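Local coordinates for succinoglycan biosynthesis protein (Bacillus cereus ATCC 14579, PDB 2QGM) that is of unknown function but probably acts as an erythromycin esterase-like hydrolase, possibly linked to succinoglycan biosynthesis, at residues A[65-70]-A[94-99]; A[388-393]-A[431-436]; A[47-52]-A[381-386]; A[107-112]-A[302-307]. All blocks are in the same frame, centred on the assembly; numbering follows the deposited sequence.

Contact 1 of 4, residues A[65-70]-A[94-99]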
# COMPACT_ATOMS: atom_id res chain seq x y z
N LYS A 65 -17.92 -8.56 -11.12
CA LYS A 65 -18.71 -7.56 -11.82
C LYS A 65 -19.33 -6.56 -10.85
O LYS A 65 -19.43 -5.37 -11.17
CB LYS A 65 -19.79 -8.23 -12.68
CG LYS A 65 -19.21 -9.09 -13.80
CD LYS A 65 -20.14 -9.14 -15.02
CE LYS A 65 -21.52 -9.69 -14.67
NZ LYS A 65 -22.40 -9.74 -15.88
N PRO A 66 -19.76 -7.01 -9.66
CA PRO A 66 -20.34 -6.04 -8.73
C PRO A 66 -19.29 -5.00 -8.32
O PRO A 66 -19.63 -3.87 -7.98
CB PRO A 66 -20.78 -6.90 -7.55
CG PRO A 66 -21.15 -8.18 -8.21
CD PRO A 66 -20.01 -8.39 -9.20
N LEU A 67 -18.02 -5.39 -8.37
CA LEU A 67 -16.93 -4.51 -7.99
C LEU A 67 -16.74 -3.34 -8.96
O LEU A 67 -16.41 -2.23 -8.54
CB LEU A 67 -15.62 -5.29 -7.87
CG LEU A 67 -14.40 -4.48 -7.38
CD1 LEU A 67 -14.65 -4.00 -5.96
CD2 LEU A 67 -13.15 -5.34 -7.46
N LYS A 68 -16.95 -3.59 -10.25
CA LYS A 68 -16.80 -2.55 -11.26
C LYS A 68 -17.84 -1.47 -11.02
O LYS A 68 -17.57 -0.28 -11.19
CB LYS A 68 -16.98 -3.13 -12.67
CG LYS A 68 -16.77 -2.11 -13.79
CD LYS A 68 -16.76 -2.76 -15.17
CE LYS A 68 -16.52 -1.73 -16.26
NZ LYS A 68 -16.42 -2.34 -17.62
N LYS A 69 -19.03 -1.90 -10.61
CA LYS A 69 -20.14 -1.00 -10.34
C LYS A 69 -19.89 -0.18 -9.08
O LYS A 69 -20.29 0.98 -8.99
CB LYS A 69 -21.44 -1.80 -10.22
CG LYS A 69 -21.62 -2.80 -11.37
CD LYS A 69 -23.03 -3.37 -11.44
CE LYS A 69 -23.36 -4.24 -10.24
NZ LYS A 69 -24.73 -4.81 -10.39
N MSE A 70 -19.20 -0.78 -8.11
CA MSE A 70 -18.88 -0.09 -6.86
C MSE A 70 -17.83 0.99 -7.09
O MSE A 70 -17.97 2.13 -6.61
CB MSE A 70 -18.33 -1.07 -5.82
CG MSE A 70 -19.30 -2.12 -5.30
SE MSE A 70 -18.39 -3.38 -4.15
CE MSE A 70 -19.73 -4.75 -4.06
N PHE A 94 -4.08 -10.04 -5.55
CA PHE A 94 -3.50 -10.23 -6.87
C PHE A 94 -4.67 -10.41 -7.85
O PHE A 94 -4.67 -9.82 -8.94
CB PHE A 94 -2.59 -11.47 -6.80
CG PHE A 94 -2.07 -11.96 -8.13
CD1 PHE A 94 -2.13 -11.19 -9.29
CD2 PHE A 94 -1.49 -13.23 -8.20
CE1 PHE A 94 -1.63 -11.69 -10.51
CE2 PHE A 94 -0.98 -13.73 -9.40
CZ PHE A 94 -1.05 -12.96 -10.56
N ARG A 95 -5.68 -11.20 -7.48
CA ARG A 95 -6.83 -11.39 -8.36
C ARG A 95 -7.49 -10.03 -8.61
O ARG A 95 -7.82 -9.70 -9.75
CB ARG A 95 -7.83 -12.38 -7.74
CG ARG A 95 -9.09 -12.61 -8.55
CD ARG A 95 -9.89 -13.77 -7.96
NE ARG A 95 -11.25 -13.85 -8.51
CZ ARG A 95 -11.55 -14.25 -9.74
NH1 ARG A 95 -10.59 -14.63 -10.58
NH2 ARG A 95 -12.81 -14.26 -10.14
N LEU A 96 -7.67 -9.25 -7.55
CA LEU A 96 -8.28 -7.93 -7.66
C LEU A 96 -7.46 -7.01 -8.58
O LEU A 96 -8.02 -6.33 -9.43
CB LEU A 96 -8.41 -7.28 -6.28
CG LEU A 96 -9.78 -7.15 -5.62
CD1 LEU A 96 -10.76 -8.18 -6.15
CD2 LEU A 96 -9.62 -7.25 -4.10
N VAL A 97 -6.15 -7.00 -8.40
CA VAL A 97 -5.26 -6.19 -9.23
C VAL A 97 -5.42 -6.60 -10.69
O VAL A 97 -5.60 -5.75 -11.57
CB VAL A 97 -3.77 -6.37 -8.80
CG1 VAL A 97 -2.84 -5.71 -9.82
CG2 VAL A 97 -3.55 -5.76 -7.41
N LYS A 98 -5.39 -7.90 -10.95
CA LYS A 98 -5.53 -8.38 -12.32
C LYS A 98 -6.85 -7.91 -12.94
O LYS A 98 -6.89 -7.52 -14.11
CB LYS A 98 -5.43 -9.90 -12.34
CG LYS A 98 -5.19 -10.47 -13.73
CD LYS A 98 -4.98 -11.97 -13.68
CE LYS A 98 -4.70 -12.52 -15.06
NZ LYS A 98 -4.65 -14.01 -15.03
N TYR A 99 -7.92 -7.94 -12.16
CA TYR A 99 -9.22 -7.50 -12.65
C TYR A 99 -9.20 -6.00 -12.97
O TYR A 99 -9.66 -5.57 -14.03
CB TYR A 99 -10.31 -7.80 -11.62
CG TYR A 99 -11.68 -7.32 -12.05
CD1 TYR A 99 -12.39 -7.98 -13.05
CD2 TYR A 99 -12.26 -6.19 -11.46
CE1 TYR A 99 -13.65 -7.52 -13.45
CE2 TYR A 99 -13.50 -5.73 -11.86
CZ TYR A 99 -14.19 -6.40 -12.86
OH TYR A 99 -15.42 -5.92 -13.28

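Contact 2 of 4, residues A[388-393]-A[431-436]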
# COMPACT_ATOMS: atom_id res chain seq x y z
N LEU A 388 -18.37 -6.25 0.27
CA LEU A 388 -19.43 -5.53 0.94
C LEU A 388 -19.21 -4.03 0.71
O LEU A 388 -18.17 -3.50 1.11
CB LEU A 388 -19.44 -5.84 2.44
CG LEU A 388 -20.64 -5.28 3.20
CD1 LEU A 388 -21.88 -5.95 2.64
CD2 LEU A 388 -20.51 -5.52 4.70
N ASP A 389 -20.16 -3.37 0.06
CA ASP A 389 -20.05 -1.92 -0.19
C ASP A 389 -20.71 -1.24 1.00
O ASP A 389 -21.93 -1.14 1.08
CB ASP A 389 -20.79 -1.53 -1.49
CG ASP A 389 -20.57 -0.07 -1.88
OD1 ASP A 389 -20.22 0.75 -1.01
OD2 ASP A 389 -20.76 0.26 -3.07
N ASN A 390 -19.90 -0.76 1.94
CA ASN A 390 -20.44 -0.15 3.15
C ASN A 390 -21.16 1.18 2.92
O ASN A 390 -21.99 1.59 3.73
CB ASN A 390 -19.32 0.05 4.20
CG ASN A 390 -18.55 -1.23 4.50
OD1 ASN A 390 -19.13 -2.31 4.65
ND2 ASN A 390 -17.23 -1.11 4.61
N ARG A 391 -20.85 1.85 1.81
CA ARG A 391 -21.46 3.14 1.50
C ARG A 391 -22.94 3.11 1.17
O ARG A 391 -23.65 4.07 1.43
CB ARG A 391 -20.73 3.79 0.32
CG ARG A 391 -19.23 3.87 0.48
CD ARG A 391 -18.60 4.26 -0.84
NE ARG A 391 -18.89 3.26 -1.86
CZ ARG A 391 -18.51 3.35 -3.13
NH1 ARG A 391 -17.82 4.40 -3.55
NH2 ARG A 391 -18.83 2.38 -3.98
N HIS A 392 -23.41 2.01 0.58
CA HIS A 392 -24.81 1.92 0.18
C HIS A 392 -25.67 0.93 0.95
O HIS A 392 -26.78 0.60 0.52
CB HIS A 392 -24.88 1.64 -1.33
CG HIS A 392 -24.16 2.66 -2.15
ND1 HIS A 392 -24.54 3.98 -2.21
CD2 HIS A 392 -23.05 2.57 -2.93
CE1 HIS A 392 -23.71 4.66 -2.97
NE2 HIS A 392 -22.79 3.82 -3.42
N LEU A 393 -25.17 0.45 2.08
CA LEU A 393 -25.92 -0.49 2.90
C LEU A 393 -27.15 0.20 3.49
O LEU A 393 -27.16 1.42 3.67
CB LEU A 393 -25.06 -1.01 4.05
CG LEU A 393 -23.89 -1.91 3.66
CD1 LEU A 393 -23.05 -2.21 4.89
CD2 LEU A 393 -24.42 -3.19 3.04
N ASP A 431 -14.72 2.19 2.34
CA ASP A 431 -15.93 2.34 1.53
C ASP A 431 -16.44 0.93 1.24
O ASP A 431 -17.64 0.66 1.30
CB ASP A 431 -15.60 3.03 0.19
CG ASP A 431 -15.14 4.46 0.36
OD1 ASP A 431 -15.82 5.23 1.07
OD2 ASP A 431 -14.11 4.83 -0.24
N ILE A 432 -15.49 0.05 0.95
CA ILE A 432 -15.74 -1.34 0.59
C ILE A 432 -14.78 -2.25 1.34
O ILE A 432 -13.69 -1.84 1.73
CB ILE A 432 -15.47 -1.53 -0.94
CG1 ILE A 432 -16.37 -0.60 -1.74
CG2 ILE A 432 -15.72 -2.98 -1.36
CD1 ILE A 432 -15.91 -0.41 -3.16
N ILE A 433 -15.19 -3.49 1.54
CA ILE A 433 -14.32 -4.46 2.18
C ILE A 433 -14.47 -5.79 1.46
O ILE A 433 -15.50 -6.06 0.84
CB ILE A 433 -14.66 -4.71 3.69
CG1 ILE A 433 -16.09 -5.24 3.83
CG2 ILE A 433 -14.47 -3.44 4.49
CD1 ILE A 433 -16.36 -5.85 5.19
N PHE A 434 -13.40 -6.58 1.47
CA PHE A 434 -13.46 -7.93 0.92
C PHE A 434 -13.10 -8.80 2.10
O PHE A 434 -12.03 -8.68 2.70
CB PHE A 434 -12.53 -8.14 -0.30
CG PHE A 434 -11.05 -8.02 -0.01
CD1 PHE A 434 -10.26 -9.16 0.18
CD2 PHE A 434 -10.44 -6.77 -0.02
CE1 PHE A 434 -8.88 -9.04 0.36
CE2 PHE A 434 -9.07 -6.65 0.16
CZ PHE A 434 -8.28 -7.78 0.35
N HIS A 435 -14.04 -9.67 2.46
CA HIS A 435 -13.86 -10.55 3.59
C HIS A 435 -13.47 -11.96 3.18
O HIS A 435 -13.99 -12.50 2.20
CB HIS A 435 -15.15 -10.60 4.43
CG HIS A 435 -15.00 -11.33 5.72
ND1 HIS A 435 -14.28 -10.82 6.78
CD2 HIS A 435 -15.46 -12.54 6.13
CE1 HIS A 435 -14.29 -11.69 7.78
NE2 HIS A 435 -15.01 -12.74 7.41
N ILE A 436 -12.52 -12.53 3.92
CA ILE A 436 -12.07 -13.91 3.72
C ILE A 436 -12.13 -14.50 5.12
O ILE A 436 -11.24 -14.27 5.94
CB ILE A 436 -10.62 -14.00 3.19
CG1 ILE A 436 -10.51 -13.30 1.83
CG2 ILE A 436 -10.20 -15.47 3.07
CD1 ILE A 436 -9.13 -13.38 1.19

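Contact 3 of 4, residues A[47-52]-A[381-386]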
# COMPACT_ATOMS: atom_id res chain seq x y z
N SER A 47 -27.62 -10.50 2.95
CA SER A 47 -28.51 -10.10 1.88
C SER A 47 -27.94 -9.01 0.98
O SER A 47 -28.29 -8.90 -0.19
CB SER A 47 -29.85 -9.64 2.46
OG SER A 47 -30.71 -9.17 1.43
N GLN A 48 -27.06 -8.20 1.53
CA GLN A 48 -26.48 -7.10 0.77
C GLN A 48 -25.05 -7.35 0.28
O GLN A 48 -24.48 -6.52 -0.43
CB GLN A 48 -26.56 -5.82 1.60
CG GLN A 48 -28.00 -5.43 1.92
CD GLN A 48 -28.10 -4.23 2.84
OE1 GLN A 48 -28.26 -4.38 4.06
NE2 GLN A 48 -28.02 -3.04 2.27
N ALA A 49 -24.49 -8.50 0.65
CA ALA A 49 -23.13 -8.84 0.25
C ALA A 49 -23.10 -9.51 -1.13
O ALA A 49 -24.10 -10.05 -1.59
CB ALA A 49 -22.50 -9.78 1.31
N ASN A 50 -21.95 -9.43 -1.80
CA ASN A 50 -21.75 -10.06 -3.10
C ASN A 50 -20.67 -11.10 -2.88
O ASN A 50 -19.49 -10.75 -2.73
CB ASN A 50 -21.30 -9.04 -4.14
CG ASN A 50 -22.33 -7.96 -4.38
OD1 ASN A 50 -23.39 -8.22 -4.97
ND2 ASN A 50 -22.05 -6.76 -3.93
N PRO A 51 -21.04 -12.38 -2.83
CA PRO A 51 -20.05 -13.44 -2.61
C PRO A 51 -19.00 -13.63 -3.69
O PRO A 51 -19.26 -13.46 -4.88
CB PRO A 51 -20.91 -14.68 -2.41
CG PRO A 51 -22.06 -14.42 -3.34
CD PRO A 51 -22.38 -12.96 -3.06
N LEU A 52 -17.80 -14.00 -3.25
CA LEU A 52 -16.70 -14.27 -4.15
C LEU A 52 -16.55 -15.79 -4.23
O LEU A 52 -16.70 -16.49 -3.22
CB LEU A 52 -15.42 -13.62 -3.61
CG LEU A 52 -15.50 -12.09 -3.50
CD1 LEU A 52 -14.24 -11.57 -2.86
CD2 LEU A 52 -15.72 -11.47 -4.87
N VAL A 381 -21.60 -14.54 8.57
CA VAL A 381 -22.26 -14.49 7.28
C VAL A 381 -22.00 -15.79 6.54
O VAL A 381 -20.85 -16.24 6.45
CB VAL A 381 -21.73 -13.32 6.46
CG1 VAL A 381 -22.38 -13.32 5.09
CG2 VAL A 381 -22.01 -12.02 7.20
N PRO A 382 -23.05 -16.42 5.99
CA PRO A 382 -22.89 -17.68 5.27
C PRO A 382 -22.17 -17.67 3.92
O PRO A 382 -22.55 -18.38 3.01
CB PRO A 382 -24.33 -18.21 5.17
CG PRO A 382 -25.13 -16.97 5.05
CD PRO A 382 -24.48 -16.06 6.09
N TYR A 383 -21.13 -16.84 3.82
CA TYR A 383 -20.30 -16.79 2.61
C TYR A 383 -18.87 -16.86 3.11
O TYR A 383 -18.50 -16.11 4.01
CB TYR A 383 -20.48 -15.48 1.85
CG TYR A 383 -21.79 -15.33 1.11
CD1 TYR A 383 -22.29 -16.37 0.33
CD2 TYR A 383 -22.49 -14.13 1.15
CE1 TYR A 383 -23.47 -16.21 -0.40
CE2 TYR A 383 -23.66 -13.97 0.43
CZ TYR A 383 -24.15 -15.00 -0.35
OH TYR A 383 -25.31 -14.82 -1.06
N LYS A 384 -18.07 -17.75 2.54
CA LYS A 384 -16.68 -17.88 2.95
C LYS A 384 -15.88 -16.64 2.54
O LYS A 384 -14.94 -16.25 3.22
CB LYS A 384 -16.05 -19.12 2.32
CG LYS A 384 -16.49 -20.43 2.97
CD LYS A 384 -16.13 -21.61 2.07
CE LYS A 384 -16.34 -22.93 2.78
NZ LYS A 384 -17.68 -23.01 3.42
N MSE A 385 -16.27 -16.02 1.43
CA MSE A 385 -15.62 -14.80 0.95
C MSE A 385 -16.63 -13.91 0.26
O MSE A 385 -17.50 -14.40 -0.47
CB MSE A 385 -14.53 -15.14 -0.06
CG MSE A 385 -13.50 -16.10 0.44
SE MSE A 385 -12.29 -16.47 -0.98
CE MSE A 385 -13.34 -17.72 -1.99
N PHE A 386 -16.54 -12.61 0.48
CA PHE A 386 -17.47 -11.70 -0.14
C PHE A 386 -17.05 -10.24 -0.12
O PHE A 386 -16.15 -9.85 0.64
CB PHE A 386 -18.85 -11.82 0.52
CG PHE A 386 -18.84 -11.57 2.00
CD1 PHE A 386 -18.53 -12.60 2.89
CD2 PHE A 386 -19.17 -10.32 2.51
CE1 PHE A 386 -18.55 -12.39 4.27
CE2 PHE A 386 -19.20 -10.09 3.89
CZ PHE A 386 -18.89 -11.13 4.77

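Contact 4 of 4, residues A[107-112]-A[302-307]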
# COMPACT_ATOMS: atom_id res chain seq x y z
N THR A 107 -3.52 1.20 -14.37
CA THR A 107 -2.17 1.07 -14.93
C THR A 107 -1.00 1.34 -13.99
O THR A 107 0.11 0.86 -14.23
CB THR A 107 -2.04 2.00 -16.13
OG1 THR A 107 -2.44 3.32 -15.74
CG2 THR A 107 -2.94 1.53 -17.27
N ASN A 108 -1.23 2.12 -12.95
CA ASN A 108 -0.16 2.44 -12.00
C ASN A 108 -0.30 1.59 -10.75
O ASN A 108 -1.33 1.64 -10.07
CB ASN A 108 -0.22 3.91 -11.62
CG ASN A 108 -0.20 4.83 -12.82
OD1 ASN A 108 -1.01 5.75 -12.93
ND2 ASN A 108 0.73 4.58 -13.74
N PHE A 109 0.73 0.82 -10.44
CA PHE A 109 0.69 -0.01 -9.25
C PHE A 109 1.65 0.60 -8.23
O PHE A 109 2.87 0.44 -8.35
CB PHE A 109 1.09 -1.44 -9.58
CG PHE A 109 1.00 -2.38 -8.41
CD1 PHE A 109 -0.24 -2.81 -7.94
CD2 PHE A 109 2.15 -2.79 -7.74
CE1 PHE A 109 -0.34 -3.64 -6.82
CE2 PHE A 109 2.06 -3.61 -6.61
CZ PHE A 109 0.82 -4.03 -6.15
N ALA A 110 1.09 1.31 -7.25
CA ALA A 110 1.88 1.97 -6.20
C ALA A 110 1.84 1.11 -4.94
O ALA A 110 0.78 0.98 -4.31
CB ALA A 110 1.32 3.37 -5.92
N MSE A 111 2.98 0.55 -4.57
CA MSE A 111 3.05 -0.35 -3.42
C MSE A 111 3.79 0.24 -2.22
O MSE A 111 4.66 1.08 -2.38
CB MSE A 111 3.75 -1.66 -3.84
CG MSE A 111 3.78 -2.74 -2.77
SE MSE A 111 4.76 -4.32 -3.31
CE MSE A 111 3.37 -5.62 -3.19
N GLU A 112 3.42 -0.23 -1.03
CA GLU A 112 4.04 0.19 0.21
C GLU A 112 5.35 -0.59 0.26
O GLU A 112 5.46 -1.63 0.92
CB GLU A 112 3.14 -0.18 1.41
CG GLU A 112 3.65 0.32 2.76
CD GLU A 112 2.84 -0.21 3.95
OE1 GLU A 112 1.74 -0.76 3.74
OE2 GLU A 112 3.32 -0.04 5.09
N MSE A 302 -3.62 2.23 -8.45
CA MSE A 302 -3.93 1.30 -7.38
C MSE A 302 -2.91 1.50 -6.27
O MSE A 302 -1.71 1.60 -6.54
CB MSE A 302 -3.83 -0.14 -7.88
CG MSE A 302 -4.79 -0.50 -9.01
SE MSE A 302 -4.26 -2.18 -9.86
CE MSE A 302 -2.81 -1.48 -10.91
N VAL A 303 -3.37 1.58 -5.03
CA VAL A 303 -2.47 1.74 -3.89
C VAL A 303 -2.57 0.46 -3.04
O VAL A 303 -3.60 0.17 -2.44
CB VAL A 303 -2.84 2.97 -3.04
CG1 VAL A 303 -1.94 3.04 -1.79
CG2 VAL A 303 -2.68 4.23 -3.88
N TRP A 304 -1.49 -0.30 -3.05
CA TRP A 304 -1.41 -1.55 -2.30
C TRP A 304 -0.66 -1.27 -1.00
O TRP A 304 0.51 -0.88 -1.02
CB TRP A 304 -0.64 -2.59 -3.12
CG TRP A 304 -0.37 -3.90 -2.42
CD1 TRP A 304 0.31 -4.08 -1.25
CD2 TRP A 304 -0.71 -5.21 -2.89
NE1 TRP A 304 0.42 -5.43 -0.97
CE2 TRP A 304 -0.20 -6.14 -1.96
CE3 TRP A 304 -1.40 -5.69 -4.02
CZ2 TRP A 304 -0.35 -7.52 -2.13
CZ3 TRP A 304 -1.55 -7.06 -4.18
CH2 TRP A 304 -1.03 -7.96 -3.24
N ALA A 305 -1.33 -1.46 0.13
CA ALA A 305 -0.69 -1.20 1.42
C ALA A 305 -1.52 -1.85 2.51
O ALA A 305 -2.54 -2.46 2.23
CB ALA A 305 -0.61 0.31 1.65
N HIS A 306 -1.06 -1.72 3.74
CA HIS A 306 -1.80 -2.28 4.86
C HIS A 306 -3.10 -1.49 5.02
O HIS A 306 -3.19 -0.35 4.59
CB HIS A 306 -0.98 -2.16 6.14
CG HIS A 306 -1.53 -2.97 7.28
ND1 HIS A 306 -2.67 -2.62 7.97
CD2 HIS A 306 -1.10 -4.14 7.82
CE1 HIS A 306 -2.92 -3.53 8.89
NE2 HIS A 306 -1.99 -4.47 8.82
N ASN A 307 -4.10 -2.11 5.64
CA ASN A 307 -5.38 -1.43 5.90
C ASN A 307 -5.11 -0.08 6.54
O ASN A 307 -5.73 0.92 6.21
CB ASN A 307 -6.23 -2.23 6.90
CG ASN A 307 -7.04 -3.33 6.24
OD1 ASN A 307 -7.16 -3.40 5.02
ND2 ASN A 307 -7.63 -4.19 7.07

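Contact 1 of 4, residues A[65-70]-A[94-99]
Tyr-99 reaches across from helix 87-104 and lays its hydroxyl end against the first turn of helix 65-71. Its CG is anti to the backbone N (chi1 178°), which throws the ring straight out from its own helix, and OH stops 3.3 Å from Lys-68 CB. That CB lies at the ring edge, near the ring plane, and Tyr-99 OH also comes within 4.0 Å of Lys-65 CA, so the tip is lodged against two lysines at their backbone ends. Lys-68 crosses the phenol at about a right angle: its chain is fully extended, keeping the aliphatic root on the tyrosine and carrying the ammonium away to the exposed side.

Alongside this contact lies an apolar one. Leu-67, with CG anti to its backbone N, slides past Tyr-99 in the opposite direction and sets CD2 4.2 Å from Tyr-99 CD2. The same methyl meets Leu-96 CD1 at 3.9 Å, the two leucines crossing almost perpendicularly. Leu-96 holds a chi1 of -108°, away from the staggered positions. Compact branched chains suit this level, where both leucines are buried, whereas tyrosine is long enough to bridge helices whose local axes stay 11.7 Å apart. No hydrogen bond joins the segments.

Phe-61 meets Tyr-99 edge-to-face, and Leu-64 touches both Leu-96 and Tyr-99, so the loop before helix 65-71 packs here as well. Leu-67 rests on Leu-387 of strand 385-389, and Leu-96 and its helix 87-104 pack on Phe-434 of the same mixed sheet: helices covering a sheet, as in an alpha/beta fold.

Contact 2 of 4, residues A[388-393]-A[431-436]
Leu-388 and Ile-433 lie side by side on one face of the sheet, pointing the same way, with Leu-388 CB 3.7 Å from Ile-433 CG1. They form an antiparallel hydrogen-bonded pair: Leu-388 N donates to Ile-433 O at 2.9 Å, and Ile-433 N returns a bond to Leu-388 O at 3.0 Å, both in the carbonyl plane. Ile-433 CG1 takes the crowded position between backbone N and carbonyl carbon, which brings it against the leucine, while CG2 turns to Asn-390 ND2.

Asp-389 and Ile-432, a non-hydrogen-bonded pair on the other face, cross obliquely. The aspartate ends the strand in an Asx turn, its OD1 accepting from Arg-391 N at 3.1 Å. Arg-391, bent at chi3, folds back on the same carboxylate in a side-on salt bridge: NE meets the syn lone pair of Asp-389 OD1 at 3.0 Å, almost straight at 173°, and NH2 bonds OD2. With OD1 held twice, the turn and the guanidinium fix each other, and the positive charge should keep the acid ionised. Ile-432 CD1 lies over a face of that guanidinium, and Arg-391 CD packs 3.4 Å from Asp-431 CB.

Asp-431 O receives two weak bonds, from Asn-390 N (2.7 Å, bent to 127°) and a longer one from Arg-391 N. Asn-390 ND2 serves Phe-430 O, whereas its buried OD1 has no partner in the model.

Asp-431 OD1 forms a salt bridge with Lys-312 and OD2 accepts from Thr-338 N; Ile-432 continues the pairing with strand 336-344. Met-70 O of helix 65-71 takes a bond from Arg-391 NH2, and helix 395-402 meets Asn-390 through Val-401.

Contact 3 of 4, residues A[47-52]-A[381-386]
Ala-49 follows the end of helix 37-48, and its CB points to strand 385-389, lying 3.6 Å from Phe-386 CD2. A methyl suits this buried spot between the rings of Phe-386 and Tyr-383, the latter meeting it at the edge, near the ring plane. Phe-386, with CG in the crowded position between backbone N and carbonyl carbon (chi1 57°), presents CD2 to that methyl while the rest of the ring leads away.

Asn-50 directs its side chain away from the strand, toward Pro-66 and Met-70 of helix 65-71, while its O lies 3.4 Å from Phe-386 CA.

Pro-51 carries the main side-chain contact. Its ring lies over the face of Tyr-383, crossing it obliquely, and CB stands 3.5 Å from the ring centroid, only 12° off the normal: a CH-pi contact. Proline suits this register because it is paired with Phe-386 as an antiparallel non-hydrogen-bonded pair, CA to CA 4.0 Å, where no N-H has to point at strand 385-389, so the missing amide hydrogen costs nothing in this pairing.

Leu-52 restores the hydrogen bonding. Its N donates to Met-385 O at 2.8 Å along a nearly straight path (175°), although the donor stands well above the carbonyl plane. The leucine CB then packs 4.0 Å from the CB of Met-385, a selenomethionine, whose chain bends at chi3 so that CE approaches Leu-52 O.

Strand 50-51 is an outermost strand of the mixed sheet within this chain, with a backbone bond between Asn-50 and Leu-387 continuing the pairing. On the farther side of strand 385-389 runs strand 432-439, whose His-435 ring meets Phe-386, while helix 65-71 lies against Asn-50.

Contact 4 of 4, residues A[107-112]-A[302-307]
Trp-304 centres the apolar face, beside Phe-109 and the selenomethionine Met-111. Met-111, bent at chi3, puts CE over the five-membered ring, 3.8 Å from its centroid: a CH-pi contact, with SE farther off making a Met-aromatic one. Phe-109 comes obliquely, planes 68° apart, its CZ 3.5 Å from Trp-304 CE3 at the phenyl edge. Met-302, also a selenomethionine, brings CE 4.1 Å from Phe-109 CB. Methionine's flexible unbranched chain, here with selenium, can follow flat rings; helices 87-104 and 143-157 pack over this face.

Strands 108-111 and 302-304 run parallel in the mixed sheet, 108-111 between 301-304 and the outermost strand 166-171. Met-302 N donates to Asn-108 O at 2.9 Å, nearly straight, and Ala-110 bonds Met-302 O through N and Trp-304 N through O. Small Ala-110 shares the other face with Val-303 and touches Leu-170.

Toward the carboxyl ends, where parallel alpha/beta sheets commonly carry active sites, Glu-112 N bonds Trp-304 O. The extended glutamate sends OE1 past Ala-305 CB to accept from His-306 N at 3.0 Å. Trp-304 NE1 bonds Tyr-140 OH; His-306 ND1 caps Ile-308 N, and NE2 reaches Ile-410 O.

Contacts 2, 3 and 4 all belong to one mixed sheet, while contact 1 is a helix pair laid on it. Contacts 2 and 3 share strand 385-389, their centres about 10 Å apart, and His-435 N to Phe-386 O (2.8 Å) probably joins them by a hydrogen bond. Contact 1 meets contact 2 through Met-70 O and Arg-391 NH2, 2.8 Å apart, and contact 3 where Pro-66 packs on Asn-50. Contact 1 also touches contact 4, where Val-97 packs on Met-302, Phe-109 and Trp-304. Contact 4 lies about 4 Å from the chain's centre, its centre about 25 Å from that of contact 3 at the sheet margin.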